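Local atomic coordinates of globin (Geobacter sulfurreducens, PDB entry 2W31), a protein that binds heme through two axial histidines in its globin domain, probably the sensing part of a globin-coupled sensor, and probably binds oxygen as globins generally do. Residues Leu86-Ala100 and Asp140-Glu152. Residues are numbered along the deposited sequence; the frame is centred on the assembly and turned at random. Where two conformers were deposited one is given.
With HEM (protoporphyrin IX containing Fe), chain C.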
ATOM      1  N   LEU A  86       8.403   8.701 -12.273  1.00 21.09           N
ATOM      2  CA  LEU A  86       8.397   7.674 -11.223  1.00 20.65           C
ATOM      3  C   LEU A  86       9.363   6.526 -11.498  1.00 20.44           C
ATOM      4  O   LEU A  86      10.004   6.000 -10.573  1.00 18.31           O
ATOM      5  CB  LEU A  86       6.988   7.131 -11.017  1.00 20.80           C
ATOM      6  CG  LEU A  86       6.057   7.967 -10.131  1.00 22.26           C
ATOM      7  CD1 LEU A  86       4.660   7.454 -10.263  1.00 20.86           C
ATOM      8  CD2 LEU A  86       6.528   7.878  -8.703  1.00 25.61           C
ATOM      9  N   GLN A  87       9.473   6.153 -12.769  1.00 20.88           N
ATOM     10  CA  GLN A  87      10.411   5.102 -13.174  1.00 21.45           C
ATOM     11  C   GLN A  87      11.822   5.582 -12.844  1.00 21.67           C
ATOM     12  O   GLN A  87      12.647   4.814 -12.340  1.00 20.37           O
ATOM     13  CB  GLN A  87      10.259   4.779 -14.670  1.00 22.31           C
ATOM     14  CG  GLN A  87       8.888   4.229 -15.020  1.00 23.15           C
ATOM     15  CD  GLN A  87       8.654   3.908 -16.485  1.00 28.16           C
ATOM     16  OE1 GLN A  87       8.849   4.742 -17.370  1.00 29.03           O
ATOM     17  NE2 GLN A  87       8.186   2.693 -16.742  1.00 32.20           N
ATOM     18  N   LYS A  88      12.083   6.869 -13.090  1.00 22.39           N
ATOM     19  CA  LYS A  88      13.390   7.468 -12.790  1.00 23.60           C
ATOM     20  C   LYS A  88      13.683   7.443 -11.303  1.00 23.45           C
ATOM     21  O   LYS A  88      14.798   7.093 -10.864  1.00 22.38           O
ATOM     22  CB  LYS A  88      13.419   8.919 -13.296  1.00 24.56           C
ATOM     23  CG  LYS A  88      14.660   9.727 -12.946  1.00 28.37           C
ATOM     24  CD  LYS A  88      14.630  11.116 -13.601  1.00 31.11           C
ATOM     25  CE  LYS A  88      15.755  11.976 -13.052  1.00 34.55           C
ATOM     26  NZ  LYS A  88      15.246  13.345 -12.724  1.00 39.26           N
ATOM     27  N   ILE A  89      12.670   7.797 -10.512  1.00 23.82           N
ATOM     28  CA  ILE A  89      12.784   7.817  -9.053  0.50 23.84           C
ATOM     29  C   ILE A  89      13.115   6.402  -8.575  1.00 23.46           C
ATOM     30  O   ILE A  89      13.999   6.193  -7.765  1.00 24.38           O
ATOM     31  CB  ILE A  89      11.489   8.376  -8.374  0.50 23.34           C
ATOM     32  CG1 ILE A  89      11.289   9.857  -8.743  0.50 24.49           C
ATOM     33  CG2 ILE A  89      11.581   8.243  -6.863  0.50 23.42           C
ATOM     34  CD1 ILE A  89       9.842  10.377  -8.580  0.50 23.90           C
ATOM     35  N   GLY A  90      12.391   5.413  -9.109  1.00 23.16           N
ATOM     36  CA  GLY A  90      12.631   4.027  -8.732  1.00 22.45           C
ATOM     37  C   GLY A  90      14.078   3.629  -8.978  1.00 22.18           C
ATOM     38  O   GLY A  90      14.761   3.109  -8.085  1.00 21.59           O
ATOM     39  N   HIS A  91      14.571   3.938 -10.174  1.00 21.84           N
ATOM     40  CA  HIS A  91      15.946   3.580 -10.550  1.00 22.06           C
ATOM     41  C   HIS A  91      17.039   4.269  -9.739  1.00 22.16           C
ATOM     42  O   HIS A  91      18.109   3.699  -9.547  1.00 22.85           O
ATOM     43  CB  HIS A  91      16.167   3.754 -12.049  1.00 22.17           C
ATOM     44  CG  HIS A  91      15.534   2.662 -12.847  1.00 25.19           C
ATOM     45  ND1 HIS A  91      15.881   1.338 -12.672  1.00 30.15           N
ATOM     46  CD2 HIS A  91      14.572   2.677 -13.799  1.00 28.98           C
ATOM     47  CE1 HIS A  91      15.158   0.586 -13.481  1.00 28.65           C
ATOM     48  NE2 HIS A  91      14.358   1.371 -14.176  1.00 29.24           N
ATOM     49  N   ALA A  92      16.765   5.480  -9.250  1.00 22.68           N
ATOM     50  CA  ALA A  92      17.710   6.203  -8.387  1.00 22.52           C
ATOM     51  C   ALA A  92      17.989   5.390  -7.120  1.00 21.37           C
ATOM     52  O   ALA A  92      19.137   5.314  -6.663  1.00 23.10           O
ATOM     53  CB  ALA A  92      17.154   7.567  -8.028  1.00 22.85           C
ATOM     54  N   HIS A  93      16.940   4.755  -6.573  1.00 20.02           N
ATOM     55  CA  HIS A  93      17.093   3.967  -5.364  0.50 19.52           C
ATOM     56  C   HIS A  93      17.816   2.630  -5.641  1.00 20.33           C
ATOM     57  O   HIS A  93      18.616   2.191  -4.817  1.00 20.41           O
ATOM     58  CB  HIS A  93      15.729   3.804  -4.621  0.50 18.29           C
ATOM     59  CG  HIS A  93      15.133   5.109  -4.150  0.50 16.11           C
ATOM     60  ND1 HIS A  93      14.329   5.881  -4.960  0.50 14.45           N
ATOM     61  CD2 HIS A  93      15.215   5.772  -2.963  0.50 11.50           C
ATOM     62  CE1 HIS A  93      13.958   6.972  -4.313  0.50 13.56           C
ATOM     63  NE2 HIS A  93      14.462   6.931  -3.087  0.50  9.04           N
ATOM     64  N   VAL A  94      17.526   2.021  -6.782  1.00 21.36           N
ATOM     65  CA  VAL A  94      18.224   0.823  -7.200  1.00 22.79           C
ATOM     66  C   VAL A  94      19.722   1.149  -7.302  1.00 24.21           C
ATOM     67  O   VAL A  94      20.569   0.449  -6.732  1.00 24.31           O
ATOM     68  CB  VAL A  94      17.689   0.315  -8.580  1.00 22.08           C
ATOM     69  CG1 VAL A  94      18.337  -1.022  -8.980  1.00 24.33           C
ATOM     70  CG2 VAL A  94      16.144   0.153  -8.564  1.00 22.79           C
ATOM     71  N   ARG A  95      20.034   2.243  -7.994  1.00 25.72           N
ATOM     72  CA  ARG A  95      21.416   2.680  -8.232  0.50 26.37           C
ATOM     73  C   ARG A  95      22.249   2.894  -6.952  1.00 26.73           C
ATOM     74  O   ARG A  95      23.437   2.538  -6.901  1.00 27.37           O
ATOM     75  CB  ARG A  95      21.375   3.946  -9.094  0.50 26.85           C
ATOM     76  CG  ARG A  95      22.647   4.786  -9.185  0.50 28.78           C
ATOM     77  CD  ARG A  95      22.292   6.174  -9.736  0.50 33.68           C
ATOM     78  NE  ARG A  95      21.317   6.074 -10.823  0.50 36.43           N
ATOM     79  CZ  ARG A  95      20.327   6.936 -11.045  0.50 38.17           C
ATOM     80  NH1 ARG A  95      20.146   7.990 -10.254  0.50 40.14           N
ATOM     81  NH2 ARG A  95      19.509   6.731 -12.065  0.50 39.54           N
ATOM     82  N   VAL A  96      21.649   3.475  -5.911  1.00 25.72           N
ATOM     83  CA  VAL A  96      22.398   3.720  -4.654  1.00 24.19           C
ATOM     84  C   VAL A  96      22.463   2.515  -3.695  1.00 23.16           C
ATOM     85  O   VAL A  96      23.134   2.576  -2.654  1.00 22.50           O
ATOM     86  CB  VAL A  96      21.898   4.961  -3.884  1.00 25.45           C
ATOM     87  CG1 VAL A  96      22.012   6.189  -4.763  1.00 26.36           C
ATOM     88  CG2 VAL A  96      20.454   4.756  -3.342  1.00 24.86           C
ATOM     89  N   GLY A  97      21.754   1.439  -4.046  1.00 22.01           N
ATOM     90  CA  GLY A  97      21.862   0.203  -3.295  1.00 21.09           C
ATOM     91  C   GLY A  97      20.831   0.051  -2.183  1.00 20.02           C
ATOM     92  O   GLY A  97      20.984  -0.780  -1.295  1.00 21.32           O
ATOM     93  N   LEU A  98      19.764   0.844  -2.255  1.00 18.65           N
ATOM     94  CA  LEU A  98      18.681   0.721  -1.278  1.00 17.74           C
ATOM     95  C   LEU A  98      17.796  -0.531  -1.580  1.00 17.16           C
ATOM     96  O   LEU A  98      17.293  -0.710  -2.704  1.00 17.53           O
ATOM     97  CB  LEU A  98      17.837   1.990  -1.309  1.00 18.25           C
ATOM     98  CG  LEU A  98      16.707   2.048  -0.274  1.00 18.31           C
ATOM     99  CD1 LEU A  98      17.253   2.120   1.152  1.00 17.56           C
ATOM    100  CD2 LEU A  98      15.764   3.221  -0.600  1.00 20.14           C
ATOM    101  N   ASN A  99      17.609  -1.392  -0.583  1.00 17.14           N
ATOM    102  CA  ASN A  99      16.737  -2.559  -0.790  1.00 17.00           C
ATOM    103  C   ASN A  99      15.290  -2.064  -0.974  1.00 15.72           C
ATOM    104  O   ASN A  99      14.823  -1.189  -0.235  1.00 17.08           O
ATOM    105  CB  ASN A  99      16.834  -3.558   0.381  1.00 17.23           C
ATOM    106  CG  ASN A  99      16.149  -4.905   0.087  1.00 21.21           C
ATOM    107  OD1 ASN A  99      14.926  -5.007   0.003  1.00 24.11           O
ATOM    108  ND2 ASN A  99      16.952  -5.949  -0.044  1.00 25.25           N
ATOM    109  N   ALA A 100      14.585  -2.655  -1.938  1.00 15.37           N
ATOM    110  CA  ALA A 100      13.184  -2.274  -2.245  1.00 14.39           C
ATOM    111  C   ALA A 100      12.293  -2.353  -0.988  1.00 13.74           C
ATOM    112  O   ALA A 100      11.302  -1.598  -0.861  1.00 14.33           O
ATOM    113  CB  ALA A 100      12.609  -3.189  -3.318  1.00 15.19           C
ATOM    114  N   ASP A 140      -0.598   3.937  -3.985  1.00  9.14           N
ATOM    115  CA  ASP A 140      -0.405   2.561  -4.521  1.00  8.72           C
ATOM    116  C   ASP A 140       0.163   2.575  -5.941  1.00  9.69           C
ATOM    117  O   ASP A 140       0.997   1.723  -6.269  1.00 10.09           O
ATOM    118  CB  ASP A 140      -1.691   1.724  -4.394  1.00 10.14           C
ATOM    119  CG  ASP A 140      -1.940   1.239  -2.962  1.00 11.91           C
ATOM    120  OD1 ASP A 140      -1.100   1.509  -2.060  1.00 12.25           O
ATOM    121  OD2 ASP A 140      -2.999   0.603  -2.760  1.00 12.50           O
ATOM    122  N   ILE A 141      -0.265   3.533  -6.772  1.00  8.60           N
ATOM    123  CA  ILE A 141       0.313   3.689  -8.108  1.00  9.66           C
ATOM    124  C   ILE A 141       1.798   4.035  -8.014  1.00  9.65           C
ATOM    125  O   ILE A 141       2.626   3.423  -8.709  1.00 10.64           O
ATOM    126  CB  ILE A 141      -0.469   4.744  -8.938  1.00 10.24           C
ATOM    127  CG1 ILE A 141      -1.854   4.190  -9.303  1.00 11.67           C
ATOM    128  CG2 ILE A 141       0.348   5.221 -10.191  1.00 12.11           C
ATOM    129  CD1 ILE A 141      -2.898   5.210  -9.825  1.00 13.33           C
ATOM    130  N   ASN A 142       2.154   4.968  -7.122  1.00 10.66           N
ATOM    131  CA  ASN A 142       3.570   5.318  -6.923  1.00 11.30           C
ATOM    132  C   ASN A 142       4.412   4.104  -6.521  1.00 10.71           C
ATOM    133  O   ASN A 142       5.477   3.836  -7.079  1.00 12.75           O
ATOM    134  CB  ASN A 142       3.702   6.461  -5.908  1.00 11.49           C
ATOM    135  CG  ASN A 142       3.536   7.841  -6.549  1.00 11.18           C
ATOM    136  OD1 ASN A 142       4.513   8.617  -6.600  1.00 14.90           O
ATOM    137  ND2 ASN A 142       2.351   8.140  -7.052  1.00 12.62           N
ATOM    138  N   LEU A 143       3.921   3.360  -5.530  1.00 10.53           N
ATOM    139  CA  LEU A 143       4.643   2.191  -5.042  1.00 10.27           C
ATOM    140  C   LEU A 143       4.755   1.107  -6.134  1.00 10.27           C
ATOM    141  O   LEU A 143       5.799   0.439  -6.277  1.00 12.49           O
ATOM    142  CB  LEU A 143       3.886   1.631  -3.813  1.00 10.89           C
ATOM    143  CG  LEU A 143       4.499   0.380  -3.166  1.00 11.74           C
ATOM    144  CD1 LEU A 143       5.938   0.608  -2.694  1.00 13.56           C
ATOM    145  CD2 LEU A 143       3.613  -0.060  -1.990  1.00 12.89           C
ATOM    146  N   ASP A 144       3.708   0.962  -6.936  1.00 10.74           N
ATOM    147  CA  ASP A 144       3.656  -0.041  -8.018  1.00 11.15           C
ATOM    148  C   ASP A 144       4.775   0.274  -9.030  1.00 11.89           C
ATOM    149  O   ASP A 144       5.623  -0.584  -9.359  1.00 12.29           O
ATOM    150  CB  ASP A 144       2.257   0.047  -8.644  1.00 12.10           C
ATOM    151  CG  ASP A 144       1.985  -0.972  -9.782  1.00 10.82           C
ATOM    152  OD1 ASP A 144       2.938  -1.639 -10.323  1.00 14.09           O
ATOM    153  OD2 ASP A 144       0.781  -1.088 -10.153  1.00 12.67           O
ATOM    154  N   ILE A 145       4.821   1.512  -9.509  1.00 12.43           N
ATOM    155  CA  ILE A 145       5.785   1.878 -10.561  0.50 13.18           C
ATOM    156  C   ILE A 145       7.227   1.819 -10.028  1.00 13.71           C
ATOM    157  O   ILE A 145       8.144   1.322 -10.711  1.00 15.06           O
ATOM    158  CB  ILE A 145       5.454   3.274 -11.139  0.50 13.63           C
ATOM    159  CG1 ILE A 145       4.159   3.238 -11.952  0.50 14.75           C
ATOM    160  CG2 ILE A 145       6.632   3.774 -12.009  0.50 13.80           C
ATOM    161  CD1 ILE A 145       3.410   4.567 -12.027  0.50 16.76           C
ATOM    162  N   MET A 146       7.428   2.285  -8.802  1.00 13.46           N
ATOM    163  CA  MET A 146       8.754   2.216  -8.172  1.00 14.72           C
ATOM    164  C   MET A 146       9.209   0.766  -7.990  1.00 15.31           C
ATOM    165  O   MET A 146      10.405   0.440  -8.217  1.00 16.41           O
ATOM    166  CB  MET A 146       8.778   2.966  -6.836  1.00 15.46           C
ATOM    167  CG  MET A 146       8.703   4.489  -6.974  1.00 16.45           C
ATOM    168  SD  MET A 146       8.867   5.348  -5.412  1.00 21.69           S
ATOM    169  CE  MET A 146      10.594   5.106  -4.965  1.00 21.87           C
ATOM    170  N   SER A 147       8.262  -0.102  -7.595  1.00 14.56           N
ATOM    171  CA  SER A 147       8.573  -1.527  -7.359  1.00 14.57           C
ATOM    172  C   SER A 147       9.019  -2.165  -8.665  1.00 15.18           C
ATOM    173  O   SER A 147       9.996  -2.960  -8.691  1.00 16.77           O
ATOM    174  CB  SER A 147       7.370  -2.285  -6.793  1.00 15.63           C
ATOM    175  OG  SER A 147       7.097  -1.831  -5.508  1.00 16.24           O
ATOM    176  N   ALA A 148       8.336  -1.817  -9.751  1.00 16.24           N
ATOM    177  CA  ALA A 148       8.673  -2.333 -11.066  1.00 17.42           C
ATOM    178  C   ALA A 148      10.082  -1.932 -11.542  1.00 18.34           C
ATOM    179  O   ALA A 148      10.702  -2.694 -12.294  1.00 18.98           O
ATOM    180  CB  ALA A 148       7.636  -1.943 -12.059  1.00 18.50           C
ATOM    181  N   SER A 149      10.625  -0.814 -11.046  1.00 20.95           N
ATOM    182  CA  SER A 149      12.016  -0.423 -11.390  1.00 21.91           C
ATOM    183  C   SER A 149      13.058  -1.398 -10.898  1.00 22.14           C
ATOM    184  O   SER A 149      14.117  -1.542 -11.521  1.00 22.63           O
ATOM    185  CB  SER A 149      12.364   0.955 -10.841  1.00 22.62           C
ATOM    186  OG  SER A 149      11.493   1.918 -11.359  1.00 27.28           O
ATOM    187  N   TYR A 150      12.789  -2.088  -9.794  1.00 21.36           N
ATOM    188  CA  TYR A 150      13.697  -3.105  -9.282  1.00 21.29           C
ATOM    189  C   TYR A 150      13.687  -4.393 -10.117  1.00 22.22           C
ATOM    190  O   TYR A 150      14.627  -5.188 -10.045  1.00 24.39           O
ATOM    191  CB  TYR A 150      13.378  -3.437  -7.822  1.00 20.84           C
ATOM    192  CG  TYR A 150      13.869  -2.403  -6.869  1.00 19.72           C
ATOM    193  CD1 TYR A 150      15.056  -2.612  -6.134  1.00 18.93           C
ATOM    194  CD2 TYR A 150      13.148  -1.230  -6.665  1.00 20.80           C
ATOM    195  CE1 TYR A 150      15.526  -1.660  -5.230  1.00 18.65           C
ATOM    196  CE2 TYR A 150      13.596  -0.277  -5.766  1.00 20.90           C
ATOM    197  CZ  TYR A 150      14.784  -0.488  -5.057  1.00 19.63           C
ATOM    198  OH  TYR A 150      15.204   0.452  -4.164  1.00 19.58           O
ATOM    199  N   ARG A 151      12.636  -4.576 -10.906  1.00 22.23           N
ATOM    200  CA  ARG A 151      12.475  -5.769 -11.753  1.00 23.35           C
ATOM    201  C   ARG A 151      12.862  -5.530 -13.218  1.00 25.59           C
ATOM    202  O   ARG A 151      13.139  -6.493 -13.941  1.00 26.40           O
ATOM    203  CB  ARG A 151      11.008  -6.247 -11.740  1.00 22.72           C
ATOM    204  CG  ARG A 151      10.494  -6.668 -10.377  1.00 20.01           C
ATOM    205  CD  ARG A 151       9.106  -7.289 -10.482  1.00 20.26           C
ATOM    206  NE  ARG A 151       8.079  -6.397 -11.016  1.00 18.66           N
ATOM    207  CZ  ARG A 151       7.247  -5.660 -10.269  1.00 17.83           C
ATOM    208  NH1 ARG A 151       7.304  -5.689  -8.946  1.00 19.05           N
ATOM    209  NH2 ARG A 151       6.323  -4.943 -10.866  1.00 21.14           N
ATOM    210  N   GLU A 152      12.861  -4.268 -13.647  1.00 28.17           N
ATOM    211  CA  GLU A 152      12.812  -3.930 -15.078  1.00 30.81           C
ATOM    212  C   GLU A 152      13.915  -2.949 -15.446  1.00 32.49           C
ATOM    213  O   GLU A 152      14.009  -1.864 -14.879  1.00 34.02           O
ATOM    214  CB  GLU A 152      11.419  -3.366 -15.483  1.00 31.72           C
ATOM    215  CG  GLU A 152      10.203  -4.286 -15.158  1.00 33.72           C
ATOM    216  CD  GLU A 152       8.840  -3.703 -15.580  1.00 36.68           C
ATOM    217  OE1 GLU A 152       7.785  -4.288 -15.197  1.00 36.54           O
ATOM    218  OE2 GLU A 152       8.814  -2.665 -16.294  1.00 39.26           O
TER
HETATM  219  CHA HEM C 200      16.214   9.995  -4.099  1.00 21.10           C
HETATM  220  CHB HEM C 200      11.444   9.624  -3.532  1.00 17.49           C
HETATM  221  CHC HEM C 200      12.217   6.211  -0.178  1.00 13.81           C
HETATM  222  CHD HEM C 200      16.838   7.597   0.089  1.00 18.76           C
HETATM  223  C1A HEM C 200      14.859  10.190  -4.256  1.00 19.92           C
HETATM  224  C2A HEM C 200      14.229  11.070  -5.223  1.00 20.33           C
HETATM  225  C3A HEM C 200      12.902  10.991  -5.055  1.00 19.26           C
HETATM  226  C4A HEM C 200      12.676  10.030  -3.980  1.00 18.52           C
HETATM  227  CMA HEM C 200      11.785  11.724  -5.824  1.00 20.25           C
HETATM  228  CAA HEM C 200      14.988  11.939  -6.277  1.00 21.00           C
HETATM  229  CBA HEM C 200      15.379  10.929  -7.363  0.50 21.92           C
HETATM  230  CGA HEM C 200      15.778  11.543  -8.689  0.50 25.18           C
HETATM  231  O1A HEM C 200      14.905  12.100  -9.413  0.50 24.60           O
HETATM  232  O2A HEM C 200      16.992  11.452  -9.028  0.50 24.10           O
HETATM  233  C1B HEM C 200      11.239   8.557  -2.672  1.00 15.91           C
HETATM  234  C2B HEM C 200       9.973   7.897  -2.392  1.00 14.53           C
HETATM  235  C3B HEM C 200      10.180   6.951  -1.469  1.00 13.37           C
HETATM  236  C4B HEM C 200      11.585   7.014  -1.092  1.00 14.12           C
HETATM  237  CMB HEM C 200       8.668   8.281  -3.122  1.00 15.71           C
HETATM  238  CAB HEM C 200       9.174   5.997  -0.829  1.00 13.24           C
HETATM  239  CBB HEM C 200       7.941   6.402  -0.471  1.00 13.25           C
HETATM  240  C1C HEM C 200      13.516   6.342   0.247  1.00 15.08           C
HETATM  241  C2C HEM C 200      14.114   5.690   1.388  1.00 15.44           C
HETATM  242  C3C HEM C 200      15.381   6.103   1.484  1.00 15.94           C
HETATM  243  C4C HEM C 200      15.633   7.012   0.385  1.00 16.66           C
HETATM  244  CMC HEM C 200      13.416   4.716   2.335  1.00 15.43           C
HETATM  245  CAC HEM C 200      16.398   5.657   2.554  1.00 18.70           C
HETATM  246  CBC HEM C 200      17.095   6.497   3.313  1.00 19.25           C
HETATM  247  C1D HEM C 200      17.122   8.255  -1.080  1.00 19.61           C
HETATM  248  C2D HEM C 200      18.473   8.587  -1.553  1.00 21.77           C
HETATM  249  C3D HEM C 200      18.292   9.329  -2.861  1.00 22.57           C
HETATM  250  C4D HEM C 200      16.845   9.400  -3.046  1.00 21.17           C
HETATM  251  CMD HEM C 200      19.787   8.221  -0.874  1.00 21.69           C
HETATM  252  CAD HEM C 200      19.381   9.936  -3.787  0.50 25.26           C
HETATM  253  CBD HEM C 200      20.063   8.886  -4.643  0.50 27.61           C
HETATM  254  CGD HEM C 200      21.316   9.508  -5.227  0.50 28.90           C
HETATM  255  O1D HEM C 200      22.224   9.934  -4.462  0.50 30.61           O
HETATM  256  O2D HEM C 200      21.410   9.572  -6.472  0.50 29.55           O
HETATM  257  NA  HEM C 200      13.891   9.569  -3.496  1.00 17.84           N
HETATM  258  NB  HEM C 200      12.193   7.992  -1.868  1.00 14.62           N
HETATM  259  NC  HEM C 200      14.465   7.159  -0.359  1.00 16.01           N
HETATM  260  ND  HEM C 200      16.219   8.752  -1.990  1.00 18.50           N
HETATM  261 FE   HEM C 200      14.178   8.372  -1.911  1.00 18.47          FE
HETATM  262  O   HOH W   1       7.983   1.004 -13.774  0.50 26.81           O
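M146 of helix 125-151 fits as a knob among L86, I89, G90 and H93 of helix 80-96, the helix of the globin fold that carries the heme ligand H93. Y150 fits among G90, H93, V94 and A100, the last past the end of that helix. The axes of helix 86-96 and helix 140-151 cross at -49° and come within 7.7 Å. G90 makes this approach possible: a CB there would run into S149 OG. That hydroxyl bonds in the carbonyl plane to Q87 O, which also accepts from H91 N. From CB, the Y150 chain turns CG beside the backbone N (chi1 -77°), which carries the ring in between V94 and A100. V94 CG2 makes a CH-pi contact over one face, 3.6 Å from the Y150 ring centroid, and A100 CB makes another over the opposite face. At the far end, Y150 OH passes H93 CB and donates to L98 O at 2.8 Å, from above the carbonyl plane. A phenylalanine here would probably keep both CH-pi contacts but leave L98 O without this donor. M146, bent at chi3, brings CE to I89 CG2 and H93 ND1. H93 NE2 binds the heme iron, with H66 as the second axial ligand. H93 ND1 donates to I89 O at 2.8 Å, from above the carbonyl plane.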